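Local coordinates for protein cytosine-specific methyltransferase (Escherichia coli O157:H7 EDL933, PDB 3G7U) that probably transfers a methyl group from S-adenosyl-L-methionine to carbon 5 of cytosine in DNA, as a prophage-encoded member of the C5-methyltransferase family, at residues A[100-104]-A[131-135]; A[182-188]-A[358-363]; A[190-194]-A[285-291]. All coordinates share one frame. Where two conformers were deposited one is given. Residues are numbered along the deposited sequence.

Contact 1 of 3, residues A[100-104]-A[131-135]; sequences YMHFY and IRNKA
Two helices run side by side here in nearly the same direction: residues 100-104 belong to helix 94-110 and residues 131-135 to helix 129-140. The axes of the two short segments lie at 13° to each other and come no closer than 9.8 Å, and the backbones are nearest at Tyr104 and Ala135, whose CA atoms are 5.8 Å apart. With no hydrogen bond across the interface, side-chain packing holds the pair together and buries 344 Å². Ala135 is the small residue on which three side chains of the other helix converge: its CB lies 3.9 Å from Tyr100 CE2, 3.7 Å from Tyr104 CD2 and 3.9 Å from Met101 SD. Tyr100 (chi1 t) and Tyr104 (chi1 m) both bring their rings against the Ala135 methyl. Met101, m at all three chi angles, curls over the other helix so that its SD is 3.4 Å from the carbonyl O of Ile131, while its CE lies 3.9 Å from Lys134 NZ at the exposed margin. At the N-terminal end, Ile131 CD1 packs 4.0 Å from Tyr100 CD2, and Tyr100 OH lies 3.9 Å from Arg132 CG. The guanidinium turns elsewhere, Arg132 NH1 donating to the carbonyl of Gln125. Near-parallel helices in consecutive beta-alpha units are characteristic of the Rossmann-like class I methyltransferase fold. Tyr100 lies close to Cys81, the predicted catalytic residue, and its hydroxyl is hydrogen-bonded to a glycerol, probably from the crystallisation liquor. Beneath the helices, Tyr104 and Phe103 rest on Ala117 and Tyr100 on Asn119 of strand 114-119.

Contact 2 of 3, residues A[182-188]-A[358-363]; sequences VFMPKMI and YILKGL
Phe183 forms the apolar centre, laid across one turn of helix 353-367. Its ring, with chi1 in the m well and chi2 at -57°, has CD1 4.0 Å from Ile359 CG2 and CE1 4.1 Å from Leu363 CG; the ring edge meets the helix backbone, CE1 lying 3.3 Å from the carbonyl O of Ile359. Gly362 makes this closeness possible: a CB there would point at the loop and clash with Phe183 CE1, which instead lies 4.2 Å from Gly362 CA. The backbones approach to 5.4 Å between the CA atoms of Phe183 and Ile359 and to 5.2 Å between those of Val182 and Gly362. Farther out, residues 184-188 run off the helix as an irregular loop, Met184 to Lys186 extended and Met187 with positive phi (63°). Tyr358, in the t rotamer, reaches out from the helix to follow them. Ile188 CD1 packs 4.0 Å from Tyr358 CE1, and the carbonyl O of Met184 approaches the ring edge, 3.1 Å from Tyr358 CE2. At the polar margin, Lys186 N donates to Tyr358 OH (3.1 Å, 146°), while Lys186 CG passes 3.4 Å from the same oxygen. In all, 399 Å² is buried. The arrangement is loop-on-helix packing away from the predicted active site, bringing the C-terminal helix against the chain that follows strand 163-171. Tyr156 joins in, stacking edge-to-face with Tyr358 and donating from its hydroxyl to Phe183 O. Below, Ile359 and Leu363 cover Leu116 of strand 114-119 and Ile168 of strand 163-171, and Leu360 packs against helix 14-22.

Contact 3 of 3, residues A[190-194]-A[285-291]; sequences PVTVK and LDPNGFC
A beta turn meets the N-terminus of a short helix, its carbonyl oxygens accepting from the first backbone amides of helix 193-196. Residues 190-192 arrive extended, Thr192 (phi/psi -84/170°) occupies the N-cap position, and Val193 and Lys194 enter helical conformation. Val193 N donates to Gly289 O (3.0 Å, 164°) and Lys194 N to Pro287 O (2.8 Å, 155°), so two NH groups of the first helical turn are satisfied from across the interface. The CA atoms are closest at Lys194 and Pro287, 4.6 Å apart, and at Thr192 and Phe290, 5.2 Å apart. Residues 286-289 form a type I beta turn, closed by Gly289 N to Asp286 O (2.9 Å), with an Asx turn superposed: Asp286 OD1 accepts from Asn288 N at 2.9 Å. Both loops fall between strand 163-171 and helix 321-328, a part of the chain that in this family probably includes the variable region responsible for target recognition. Val193 (chi1 t) packs against the turn: CG1 lies 4.0 Å from Leu285 CB, while CG2 rests on backbone, 3.3 Å from Asp286 O and 3.8 Å from Phe290 C. The Phe290 ring turns its edge to residues 190-191, Phe290 CE1 lying 3.3 Å from Val191 O and Phe290 CZ 4.3 Å from Pro190 CB. Water 1 bridges the outer side, 2.8 Å from Thr192 OG1 and donating to Asn288 OD1 at 2.8 Å. Leu285 and Cys291 continue inward to touch Leu327 of helix 321-328, and Cys291 pairs through its backbone with Pro159 and Ile161.

Overall arrangement
The three contacts are spread across the chain, and contact 1 is the one beside the predicted active site, the side chain of Tyr100 coming within about 5 Å of that of Cys81; contacts 2 and 3 lie away from that site. Contacts 1 and 2 share strand 114-119 as a support, yet their nearest atoms remain about 10 Å apart and their centres 26 Å. Contact 3 lies across the chain's centre from contact 1, 37 Å between centres. Contacts 2 and 3 are 22 Å apart between centres and adjoin in sequence: after packing on helix 353-367, the chain at 182-188 proceeds almost directly to 190-194. Contact 3 closes within the longer span that contact 2 brackets.

Contact 1 of 3, residues A[100-104]-A[131-135]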
loop_
_atom_site.group_PDB
_atom_site.type_symbol
_atom_site.label_atom_id
_atom_site.label_comp_id
_atom_site.label_asym_id
_atom_site.label_seq_id
_atom_site.Cartn_x
_atom_site.Cartn_y
_atom_site.Cartn_z
ATOM N N TYR A 100 -2.369 16.347 8.809
ATOM C CA TYR A 100 -1.793 16.712 7.517
ATOM C C TYR A 100 -0.639 17.683 7.676
ATOM O O TYR A 100 0.437 17.493 7.107
ATOM C CB TYR A 100 -2.882 17.358 6.630
ATOM C CG TYR A 100 -2.425 17.631 5.217
ATOM C CD1 TYR A 100 -2.456 16.622 4.257
ATOM C CD2 TYR A 100 -1.957 18.893 4.830
ATOM C CE1 TYR A 100 -2.021 16.835 2.972
ATOM C CE2 TYR A 100 -1.510 19.115 3.507
ATOM C CZ TYR A 100 -1.566 18.068 2.592
ATOM O OH TYR A 100 -1.147 18.225 1.292
ATOM N N MET A 101 -0.899 18.743 8.449
ATOM C CA MET A 101 0.084 19.791 8.699
ATOM C C MET A 101 1.291 19.299 9.504
ATOM O O MET A 101 2.406 19.774 9.281
ATOM C CB MET A 101 -0.574 20.955 9.437
ATOM C CG MET A 101 -1.489 21.867 8.576
ATOM S SD MET A 101 -0.688 22.616 7.135
ATOM C CE MET A 101 0.962 23.059 7.713
ATOM N N HIS A 102 1.067 18.332 10.403
ATOM C CA HIS A 102 2.164 17.721 11.203
ATOM C C HIS A 102 3.121 16.914 10.364
ATOM O O HIS A 102 4.316 16.852 10.666
ATOM C CB HIS A 102 1.600 16.827 12.314
ATOM C CG HIS A 102 0.956 17.581 13.432
ATOM N ND1 HIS A 102 1.623 18.536 14.164
ATOM C CD2 HIS A 102 -0.303 17.535 13.930
ATOM C CE1 HIS A 102 0.808 19.032 15.077
ATOM N NE2 HIS A 102 -0.371 18.455 14.947
ATOM N N PHE A 103 2.617 16.264 9.308
ATOM C CA PHE A 103 3.501 15.580 8.370
ATOM C C PHE A 103 4.523 16.575 7.836
ATOM O O PHE A 103 5.737 16.304 7.794
ATOM C CB PHE A 103 2.730 14.941 7.172
ATOM C CG PHE A 103 3.606 14.209 6.175
ATOM C CD1 PHE A 103 3.885 12.870 6.351
ATOM C CD2 PHE A 103 4.088 14.847 5.016
ATOM C CE1 PHE A 103 4.674 12.204 5.441
ATOM C CE2 PHE A 103 4.877 14.196 4.114
ATOM C CZ PHE A 103 5.169 12.875 4.307
ATOM N N TYR A 104 4.018 17.694 7.350
ATOM C CA TYR A 104 4.862 18.687 6.712
ATOM C C TYR A 104 5.710 19.452 7.742
ATOM O O TYR A 104 6.809 19.851 7.418
ATOM C CB TYR A 104 4.056 19.627 5.811
ATOM C CG TYR A 104 3.650 18.882 4.561
ATOM C CD1 TYR A 104 4.547 18.712 3.534
ATOM C CD2 TYR A 104 2.380 18.301 4.445
ATOM C CE1 TYR A 104 4.224 17.975 2.386
ATOM C CE2 TYR A 104 2.028 17.579 3.284
ATOM C CZ TYR A 104 2.948 17.427 2.276
ATOM O OH TYR A 104 2.634 16.727 1.136
ATOM N N ILE A 131 -4.846 24.927 3.830
ATOM C CA ILE A 131 -3.908 24.022 4.497
ATOM C C ILE A 131 -2.843 23.457 3.563
ATOM O O ILE A 131 -1.726 23.260 4.008
ATOM C CB ILE A 131 -4.596 22.898 5.338
ATOM C CG1 ILE A 131 -5.333 21.895 4.456
ATOM C CG2 ILE A 131 -5.555 23.499 6.383
ATOM C CD1 ILE A 131 -5.600 20.568 5.141
ATOM N N ARG A 132 -3.166 23.209 2.285
ATOM C CA ARG A 132 -2.148 22.776 1.321
ATOM C C ARG A 132 -1.133 23.893 1.050
ATOM O O ARG A 132 0.040 23.596 0.860
ATOM C CB ARG A 132 -2.752 22.283 -0.007
ATOM C CG ARG A 132 -3.563 20.997 0.080
ATOM C CD ARG A 132 -3.778 20.354 -1.303
ATOM N NE ARG A 132 -4.079 21.384 -2.300
ATOM C CZ ARG A 132 -5.287 21.899 -2.545
ATOM N NH1 ARG A 132 -6.362 21.471 -1.900
ATOM N NH2 ARG A 132 -5.419 22.857 -3.445
ATOM N N ASN A 133 -1.601 25.148 0.996
ATOM C CA ASN A 133 -0.700 26.276 0.790
ATOM C C ASN A 133 0.201 26.463 2.028
ATOM O O ASN A 133 1.414 26.638 1.875
ATOM C CB ASN A 133 -1.455 27.575 0.410
ATOM C CG ASN A 133 -1.987 27.575 -1.052
ATOM O OD1 ASN A 133 -2.738 28.472 -1.443
ATOM N ND2 ASN A 133 -1.601 26.574 -1.847
ATOM N N LYS A 134 -0.393 26.381 3.222
ATOM C CA LYS A 134 0.314 26.444 4.505
ATOM C C LYS A 134 1.397 25.350 4.629
ATOM O O LYS A 134 2.507 25.613 5.108
ATOM C CB LYS A 134 -0.691 26.368 5.664
ATOM C CG LYS A 134 -0.169 26.865 6.999
ATOM C CD LYS A 134 -1.197 26.617 8.103
ATOM C CE LYS A 134 -0.664 27.010 9.499
ATOM N NZ LYS A 134 0.217 25.974 10.145
ATOM N N ALA A 135 1.082 24.146 4.153
ATOM C CA ALA A 135 2.034 23.037 4.093
ATOM C C ALA A 135 3.136 23.209 3.037
ATOM O O ALA A 135 4.293 22.844 3.281
ATOM C CB ALA A 135 1.283 21.741 3.870
#

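Contact 2 of 3, residues A[182-188]-A[358-363]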
loop_
_atom_site.group_PDB
_atom_site.type_symbol
_atom_site.label_atom_id
_atom_site.label_comp_id
_atom_site.label_asym_id
_atom_site.label_seq_id
_atom_site.Cartn_x
_atom_site.Cartn_y
_atom_site.Cartn_z
ATOM N N VAL A 182 11.379 9.575 -15.236
ATOM C CA VAL A 182 11.772 8.689 -14.157
ATOM C C VAL A 182 10.558 7.984 -13.530
ATOM O O VAL A 182 10.648 6.791 -13.261
ATOM C CB VAL A 182 12.740 9.352 -13.098
ATOM C CG1 VAL A 182 13.945 10.019 -13.802
ATOM C CG2 VAL A 182 12.035 10.350 -12.200
ATOM N N PHE A 183 9.435 8.697 -13.424
ATOM C CA PHE A 183 8.214 8.202 -12.754
ATOM C C PHE A 183 7.174 7.549 -13.678
ATOM O O PHE A 183 6.211 6.919 -13.205
ATOM C CB PHE A 183 7.545 9.323 -11.956
ATOM C CG PHE A 183 8.439 9.935 -10.915
ATOM C CD1 PHE A 183 9.013 9.142 -9.928
ATOM C CD2 PHE A 183 8.728 11.306 -10.939
ATOM C CE1 PHE A 183 9.868 9.706 -8.955
ATOM C CE2 PHE A 183 9.574 11.890 -9.972
ATOM C CZ PHE A 183 10.146 11.089 -8.974
ATOM N N MET A 184 7.359 7.713 -14.988
ATOM C CA MET A 184 6.414 7.214 -15.973
ATOM C C MET A 184 6.638 5.743 -16.136
ATOM O O MET A 184 7.786 5.291 -16.097
ATOM C CB MET A 184 6.683 7.869 -17.333
ATOM C CG MET A 184 6.141 9.247 -17.519
ATOM S SD MET A 184 6.910 9.931 -19.020
ATOM C CE MET A 184 6.192 8.895 -20.328
ATOM N N PRO A 185 5.551 4.984 -16.385
ATOM C CA PRO A 185 5.681 3.554 -16.593
ATOM C C PRO A 185 6.224 3.204 -17.974
ATOM O O PRO A 185 5.753 3.727 -18.989
ATOM C CB PRO A 185 4.250 3.038 -16.436
ATOM C CG PRO A 185 3.360 4.216 -16.628
ATOM C CD PRO A 185 4.156 5.458 -16.485
ATOM N N LYS A 186 7.220 2.333 -18.000
ATOM C CA LYS A 186 7.759 1.861 -19.254
ATOM C C LYS A 186 8.019 0.366 -19.203
ATOM O O LYS A 186 8.505 -0.149 -18.190
ATOM C CB LYS A 186 9.007 2.662 -19.670
ATOM C CG LYS A 186 10.168 2.711 -18.681
ATOM C CD LYS A 186 11.417 3.266 -19.367
ATOM C CE LYS A 186 12.669 2.976 -18.558
ATOM N NZ LYS A 186 13.865 2.844 -19.433
ATOM N N MET A 187 7.666 -0.313 -20.299
ATOM C CA MET A 187 7.776 -1.774 -20.446
ATOM C C MET A 187 6.887 -2.543 -19.457
ATOM O O MET A 187 7.290 -3.589 -18.929
ATOM C CB MET A 187 9.236 -2.250 -20.338
ATOM C CG MET A 187 10.121 -1.967 -21.560
ATOM S SD MET A 187 11.787 -2.635 -21.283
ATOM C CE MET A 187 11.520 -4.407 -21.515
ATOM N N ILE A 188 5.685 -2.015 -19.222
ATOM C CA ILE A 188 4.742 -2.598 -18.250
ATOM C C ILE A 188 3.652 -3.445 -18.904
ATOM O O ILE A 188 2.825 -2.924 -19.637
ATOM C CB ILE A 188 4.034 -1.501 -17.383
ATOM C CG1 ILE A 188 5.032 -0.669 -16.570
ATOM C CG2 ILE A 188 3.039 -2.141 -16.441
ATOM C CD1 ILE A 188 5.863 -1.455 -15.562
ATOM N N TYR A 358 7.625 1.485 -7.972
ATOM C CA TYR A 358 7.997 2.178 -9.192
ATOM C C TYR A 358 8.402 3.616 -8.953
ATOM O O TYR A 358 9.470 4.018 -9.420
ATOM C CB TYR A 358 6.901 2.091 -10.249
ATOM C CG TYR A 358 7.473 2.186 -11.661
ATOM C CD1 TYR A 358 7.827 1.029 -12.365
ATOM C CD2 TYR A 358 7.683 3.421 -12.274
ATOM C CE1 TYR A 358 8.364 1.091 -13.650
ATOM C CE2 TYR A 358 8.224 3.493 -13.564
ATOM C CZ TYR A 358 8.558 2.318 -14.243
ATOM O OH TYR A 358 9.090 2.354 -15.527
ATOM N N ILE A 359 7.535 4.365 -8.261
ATOM C CA ILE A 359 7.752 5.776 -7.938
ATOM C C ILE A 359 8.990 5.973 -7.062
ATOM O O ILE A 359 9.821 6.837 -7.355
ATOM C CB ILE A 359 6.517 6.397 -7.244
ATOM C CG1 ILE A 359 5.249 6.246 -8.112
ATOM C CG2 ILE A 359 6.766 7.854 -6.837
ATOM C CD1 ILE A 359 5.333 6.846 -9.540
ATOM N N LEU A 360 9.095 5.177 -5.992
ATOM C CA LEU A 360 10.239 5.287 -5.080
ATOM C C LEU A 360 11.572 4.879 -5.743
ATOM O O LEU A 360 12.612 5.415 -5.374
ATOM C CB LEU A 360 9.941 4.519 -3.768
ATOM C CG LEU A 360 9.006 5.337 -2.835
ATOM C CD1 LEU A 360 8.280 4.415 -1.841
ATOM C CD2 LEU A 360 9.805 6.436 -2.067
ATOM N N LYS A 361 11.558 3.951 -6.716
ATOM C CA LYS A 361 12.819 3.554 -7.406
ATOM C C LYS A 361 13.373 4.724 -8.232
ATOM O O LYS A 361 14.592 4.876 -8.350
ATOM C CB LYS A 361 12.649 2.291 -8.295
ATOM C CG LYS A 361 13.970 1.708 -8.904
ATOM C CD LYS A 361 14.954 1.309 -7.799
ATOM C CE LYS A 361 16.220 0.565 -8.253
ATOM N NZ LYS A 361 17.025 0.175 -7.003
ATOM N N GLY A 362 12.472 5.545 -8.758
ATOM C CA GLY A 362 12.819 6.771 -9.460
ATOM C C GLY A 362 13.605 7.692 -8.547
ATOM O O GLY A 362 14.669 8.187 -8.927
ATOM N N LEU A 363 13.107 7.892 -7.329
ATOM C CA LEU A 363 13.799 8.701 -6.330
ATOM C C LEU A 363 15.121 8.090 -5.889
ATOM O O LEU A 363 16.079 8.826 -5.701
ATOM C CB LEU A 363 12.916 8.968 -5.106
ATOM C CG LEU A 363 11.827 9.995 -5.358
ATOM C CD1 LEU A 363 10.609 9.768 -4.482
ATOM C CD2 LEU A 363 12.416 11.382 -5.158
#

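Contact 3 of 3, residues A[190-194]-A[285-291]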
loop_
_atom_site.group_PDB
_atom_site.type_symbol
_atom_site.label_atom_id
_atom_site.label_comp_id
_atom_site.label_asym_id
_atom_site.label_seq_id
_atom_site.Cartn_x
_atom_site.Cartn_y
_atom_site.Cartn_z
ATOM N N PRO A 190 0.150 -5.212 -18.536
ATOM C CA PRO A 190 -1.062 -5.130 -17.717
ATOM C C PRO A 190 -1.409 -6.474 -17.078
ATOM O O PRO A 190 -1.149 -7.535 -17.656
ATOM C CB PRO A 190 -2.142 -4.722 -18.712
ATOM C CG PRO A 190 -1.587 -5.126 -20.049
ATOM C CD PRO A 190 -0.126 -4.919 -19.952
ATOM N N VAL A 191 -1.944 -6.424 -15.859
ATOM C CA VAL A 191 -2.281 -7.640 -15.127
ATOM C C VAL A 191 -3.759 -7.542 -14.862
ATOM O O VAL A 191 -4.179 -6.686 -14.104
ATOM C CB VAL A 191 -1.522 -7.737 -13.770
ATOM C CG1 VAL A 191 -1.791 -9.079 -13.117
ATOM C CG2 VAL A 191 -0.042 -7.615 -14.003
ATOM N N THR A 192 -4.550 -8.389 -15.508
ATOM C CA THR A 192 -5.984 -8.433 -15.310
ATOM C C THR A 192 -6.300 -9.303 -14.095
ATOM O O THR A 192 -5.411 -10.000 -13.571
ATOM C CB THR A 192 -6.682 -9.069 -16.533
ATOM O OG1 THR A 192 -6.100 -10.355 -16.761
ATOM C CG2 THR A 192 -6.447 -8.203 -17.782
ATOM N N VAL A 193 -7.564 -9.257 -13.687
ATOM C CA VAL A 193 -8.107 -10.100 -12.597
ATOM C C VAL A 193 -7.723 -11.570 -12.798
ATOM O O VAL A 193 -7.176 -12.217 -11.906
ATOM C CB VAL A 193 -9.653 -9.930 -12.503
ATOM C CG1 VAL A 193 -10.290 -10.941 -11.507
ATOM C CG2 VAL A 193 -9.997 -8.505 -12.137
ATOM N N LYS A 194 -7.955 -12.090 -14.000
ATOM C CA LYS A 194 -7.706 -13.488 -14.286
ATOM C C LYS A 194 -6.260 -13.848 -14.061
ATOM O O LYS A 194 -5.958 -14.912 -13.533
ATOM C CB LYS A 194 -8.168 -13.809 -15.728
ATOM C CG LYS A 194 -7.650 -15.092 -16.366
ATOM C CD LYS A 194 -8.277 -15.256 -17.778
ATOM C CE LYS A 194 -8.368 -16.725 -18.230
ATOM N NZ LYS A 194 -9.316 -16.905 -19.407
ATOM N N LEU A 285 -16.297 -9.053 -10.452
ATOM C CA LEU A 285 -15.089 -8.750 -11.206
ATOM C C LEU A 285 -15.185 -9.291 -12.627
ATOM O O LEU A 285 -15.745 -10.367 -12.866
ATOM C CB LEU A 285 -13.859 -9.362 -10.543
ATOM C CG LEU A 285 -13.476 -8.769 -9.170
ATOM C CD1 LEU A 285 -12.539 -9.668 -8.412
ATOM C CD2 LEU A 285 -12.821 -7.411 -9.381
ATOM N N ASP A 286 -14.622 -8.530 -13.563
ATOM C CA ASP A 286 -14.454 -8.993 -14.931
ATOM C C ASP A 286 -13.070 -9.572 -14.983
ATOM O O ASP A 286 -12.080 -8.875 -14.684
ATOM C CB ASP A 286 -14.617 -7.797 -15.891
ATOM C CG ASP A 286 -14.390 -8.153 -17.379
ATOM O OD1 ASP A 286 -13.907 -9.250 -17.761
ATOM O OD2 ASP A 286 -14.672 -7.248 -18.192
ATOM N N PRO A 287 -12.966 -10.852 -15.377
ATOM C CA PRO A 287 -11.664 -11.523 -15.418
ATOM C C PRO A 287 -10.647 -10.894 -16.384
ATOM O O PRO A 287 -9.435 -11.052 -16.194
ATOM C CB PRO A 287 -12.008 -12.951 -15.854
ATOM C CG PRO A 287 -13.357 -12.872 -16.432
ATOM C CD PRO A 287 -14.068 -11.732 -15.818
ATOM N N ASN A 288 -11.146 -10.222 -17.425
ATOM C CA ASN A 288 -10.278 -9.520 -18.382
ATOM C C ASN A 288 -10.212 -8.016 -18.105
ATOM O O ASN A 288 -9.698 -7.249 -18.911
ATOM C CB ASN A 288 -10.754 -9.794 -19.818
ATOM C CG ASN A 288 -10.659 -11.273 -20.191
ATOM O OD1 ASN A 288 -9.600 -11.911 -20.068
ATOM N ND2 ASN A 288 -11.769 -11.825 -20.644
ATOM N N GLY A 289 -10.750 -7.609 -16.961
ATOM C CA GLY A 289 -10.723 -6.224 -16.515
ATOM C C GLY A 289 -9.827 -6.124 -15.287
ATOM O O GLY A 289 -9.000 -6.982 -15.070
ATOM N N PHE A 290 -10.008 -5.073 -14.504
ATOM C CA PHE A 290 -9.227 -4.838 -13.294
ATOM C C PHE A 290 -10.157 -4.659 -12.114
ATOM O O PHE A 290 -11.375 -4.418 -12.262
ATOM C CB PHE A 290 -8.373 -3.568 -13.459
ATOM C CG PHE A 290 -7.524 -3.559 -14.698
ATOM C CD1 PHE A 290 -6.305 -4.217 -14.722
ATOM C CD2 PHE A 290 -7.951 -2.893 -15.850
ATOM C CE1 PHE A 290 -5.506 -4.239 -15.880
ATOM C CE2 PHE A 290 -7.161 -2.906 -17.021
ATOM C CZ PHE A 290 -5.936 -3.568 -17.027
ATOM N N CYS A 291 -9.588 -4.730 -10.917
ATOM C CA CYS A 291 -10.368 -4.578 -9.708
ATOM C C CYS A 291 -10.690 -3.094 -9.533
ATOM O O CYS A 291 -9.779 -2.269 -9.582
ATOM C CB CYS A 291 -9.568 -5.133 -8.523
ATOM S SG CYS A 291 -10.443 -5.128 -6.957
HETATM O O HOH W 1 -6.964 -11.681 -19.097
#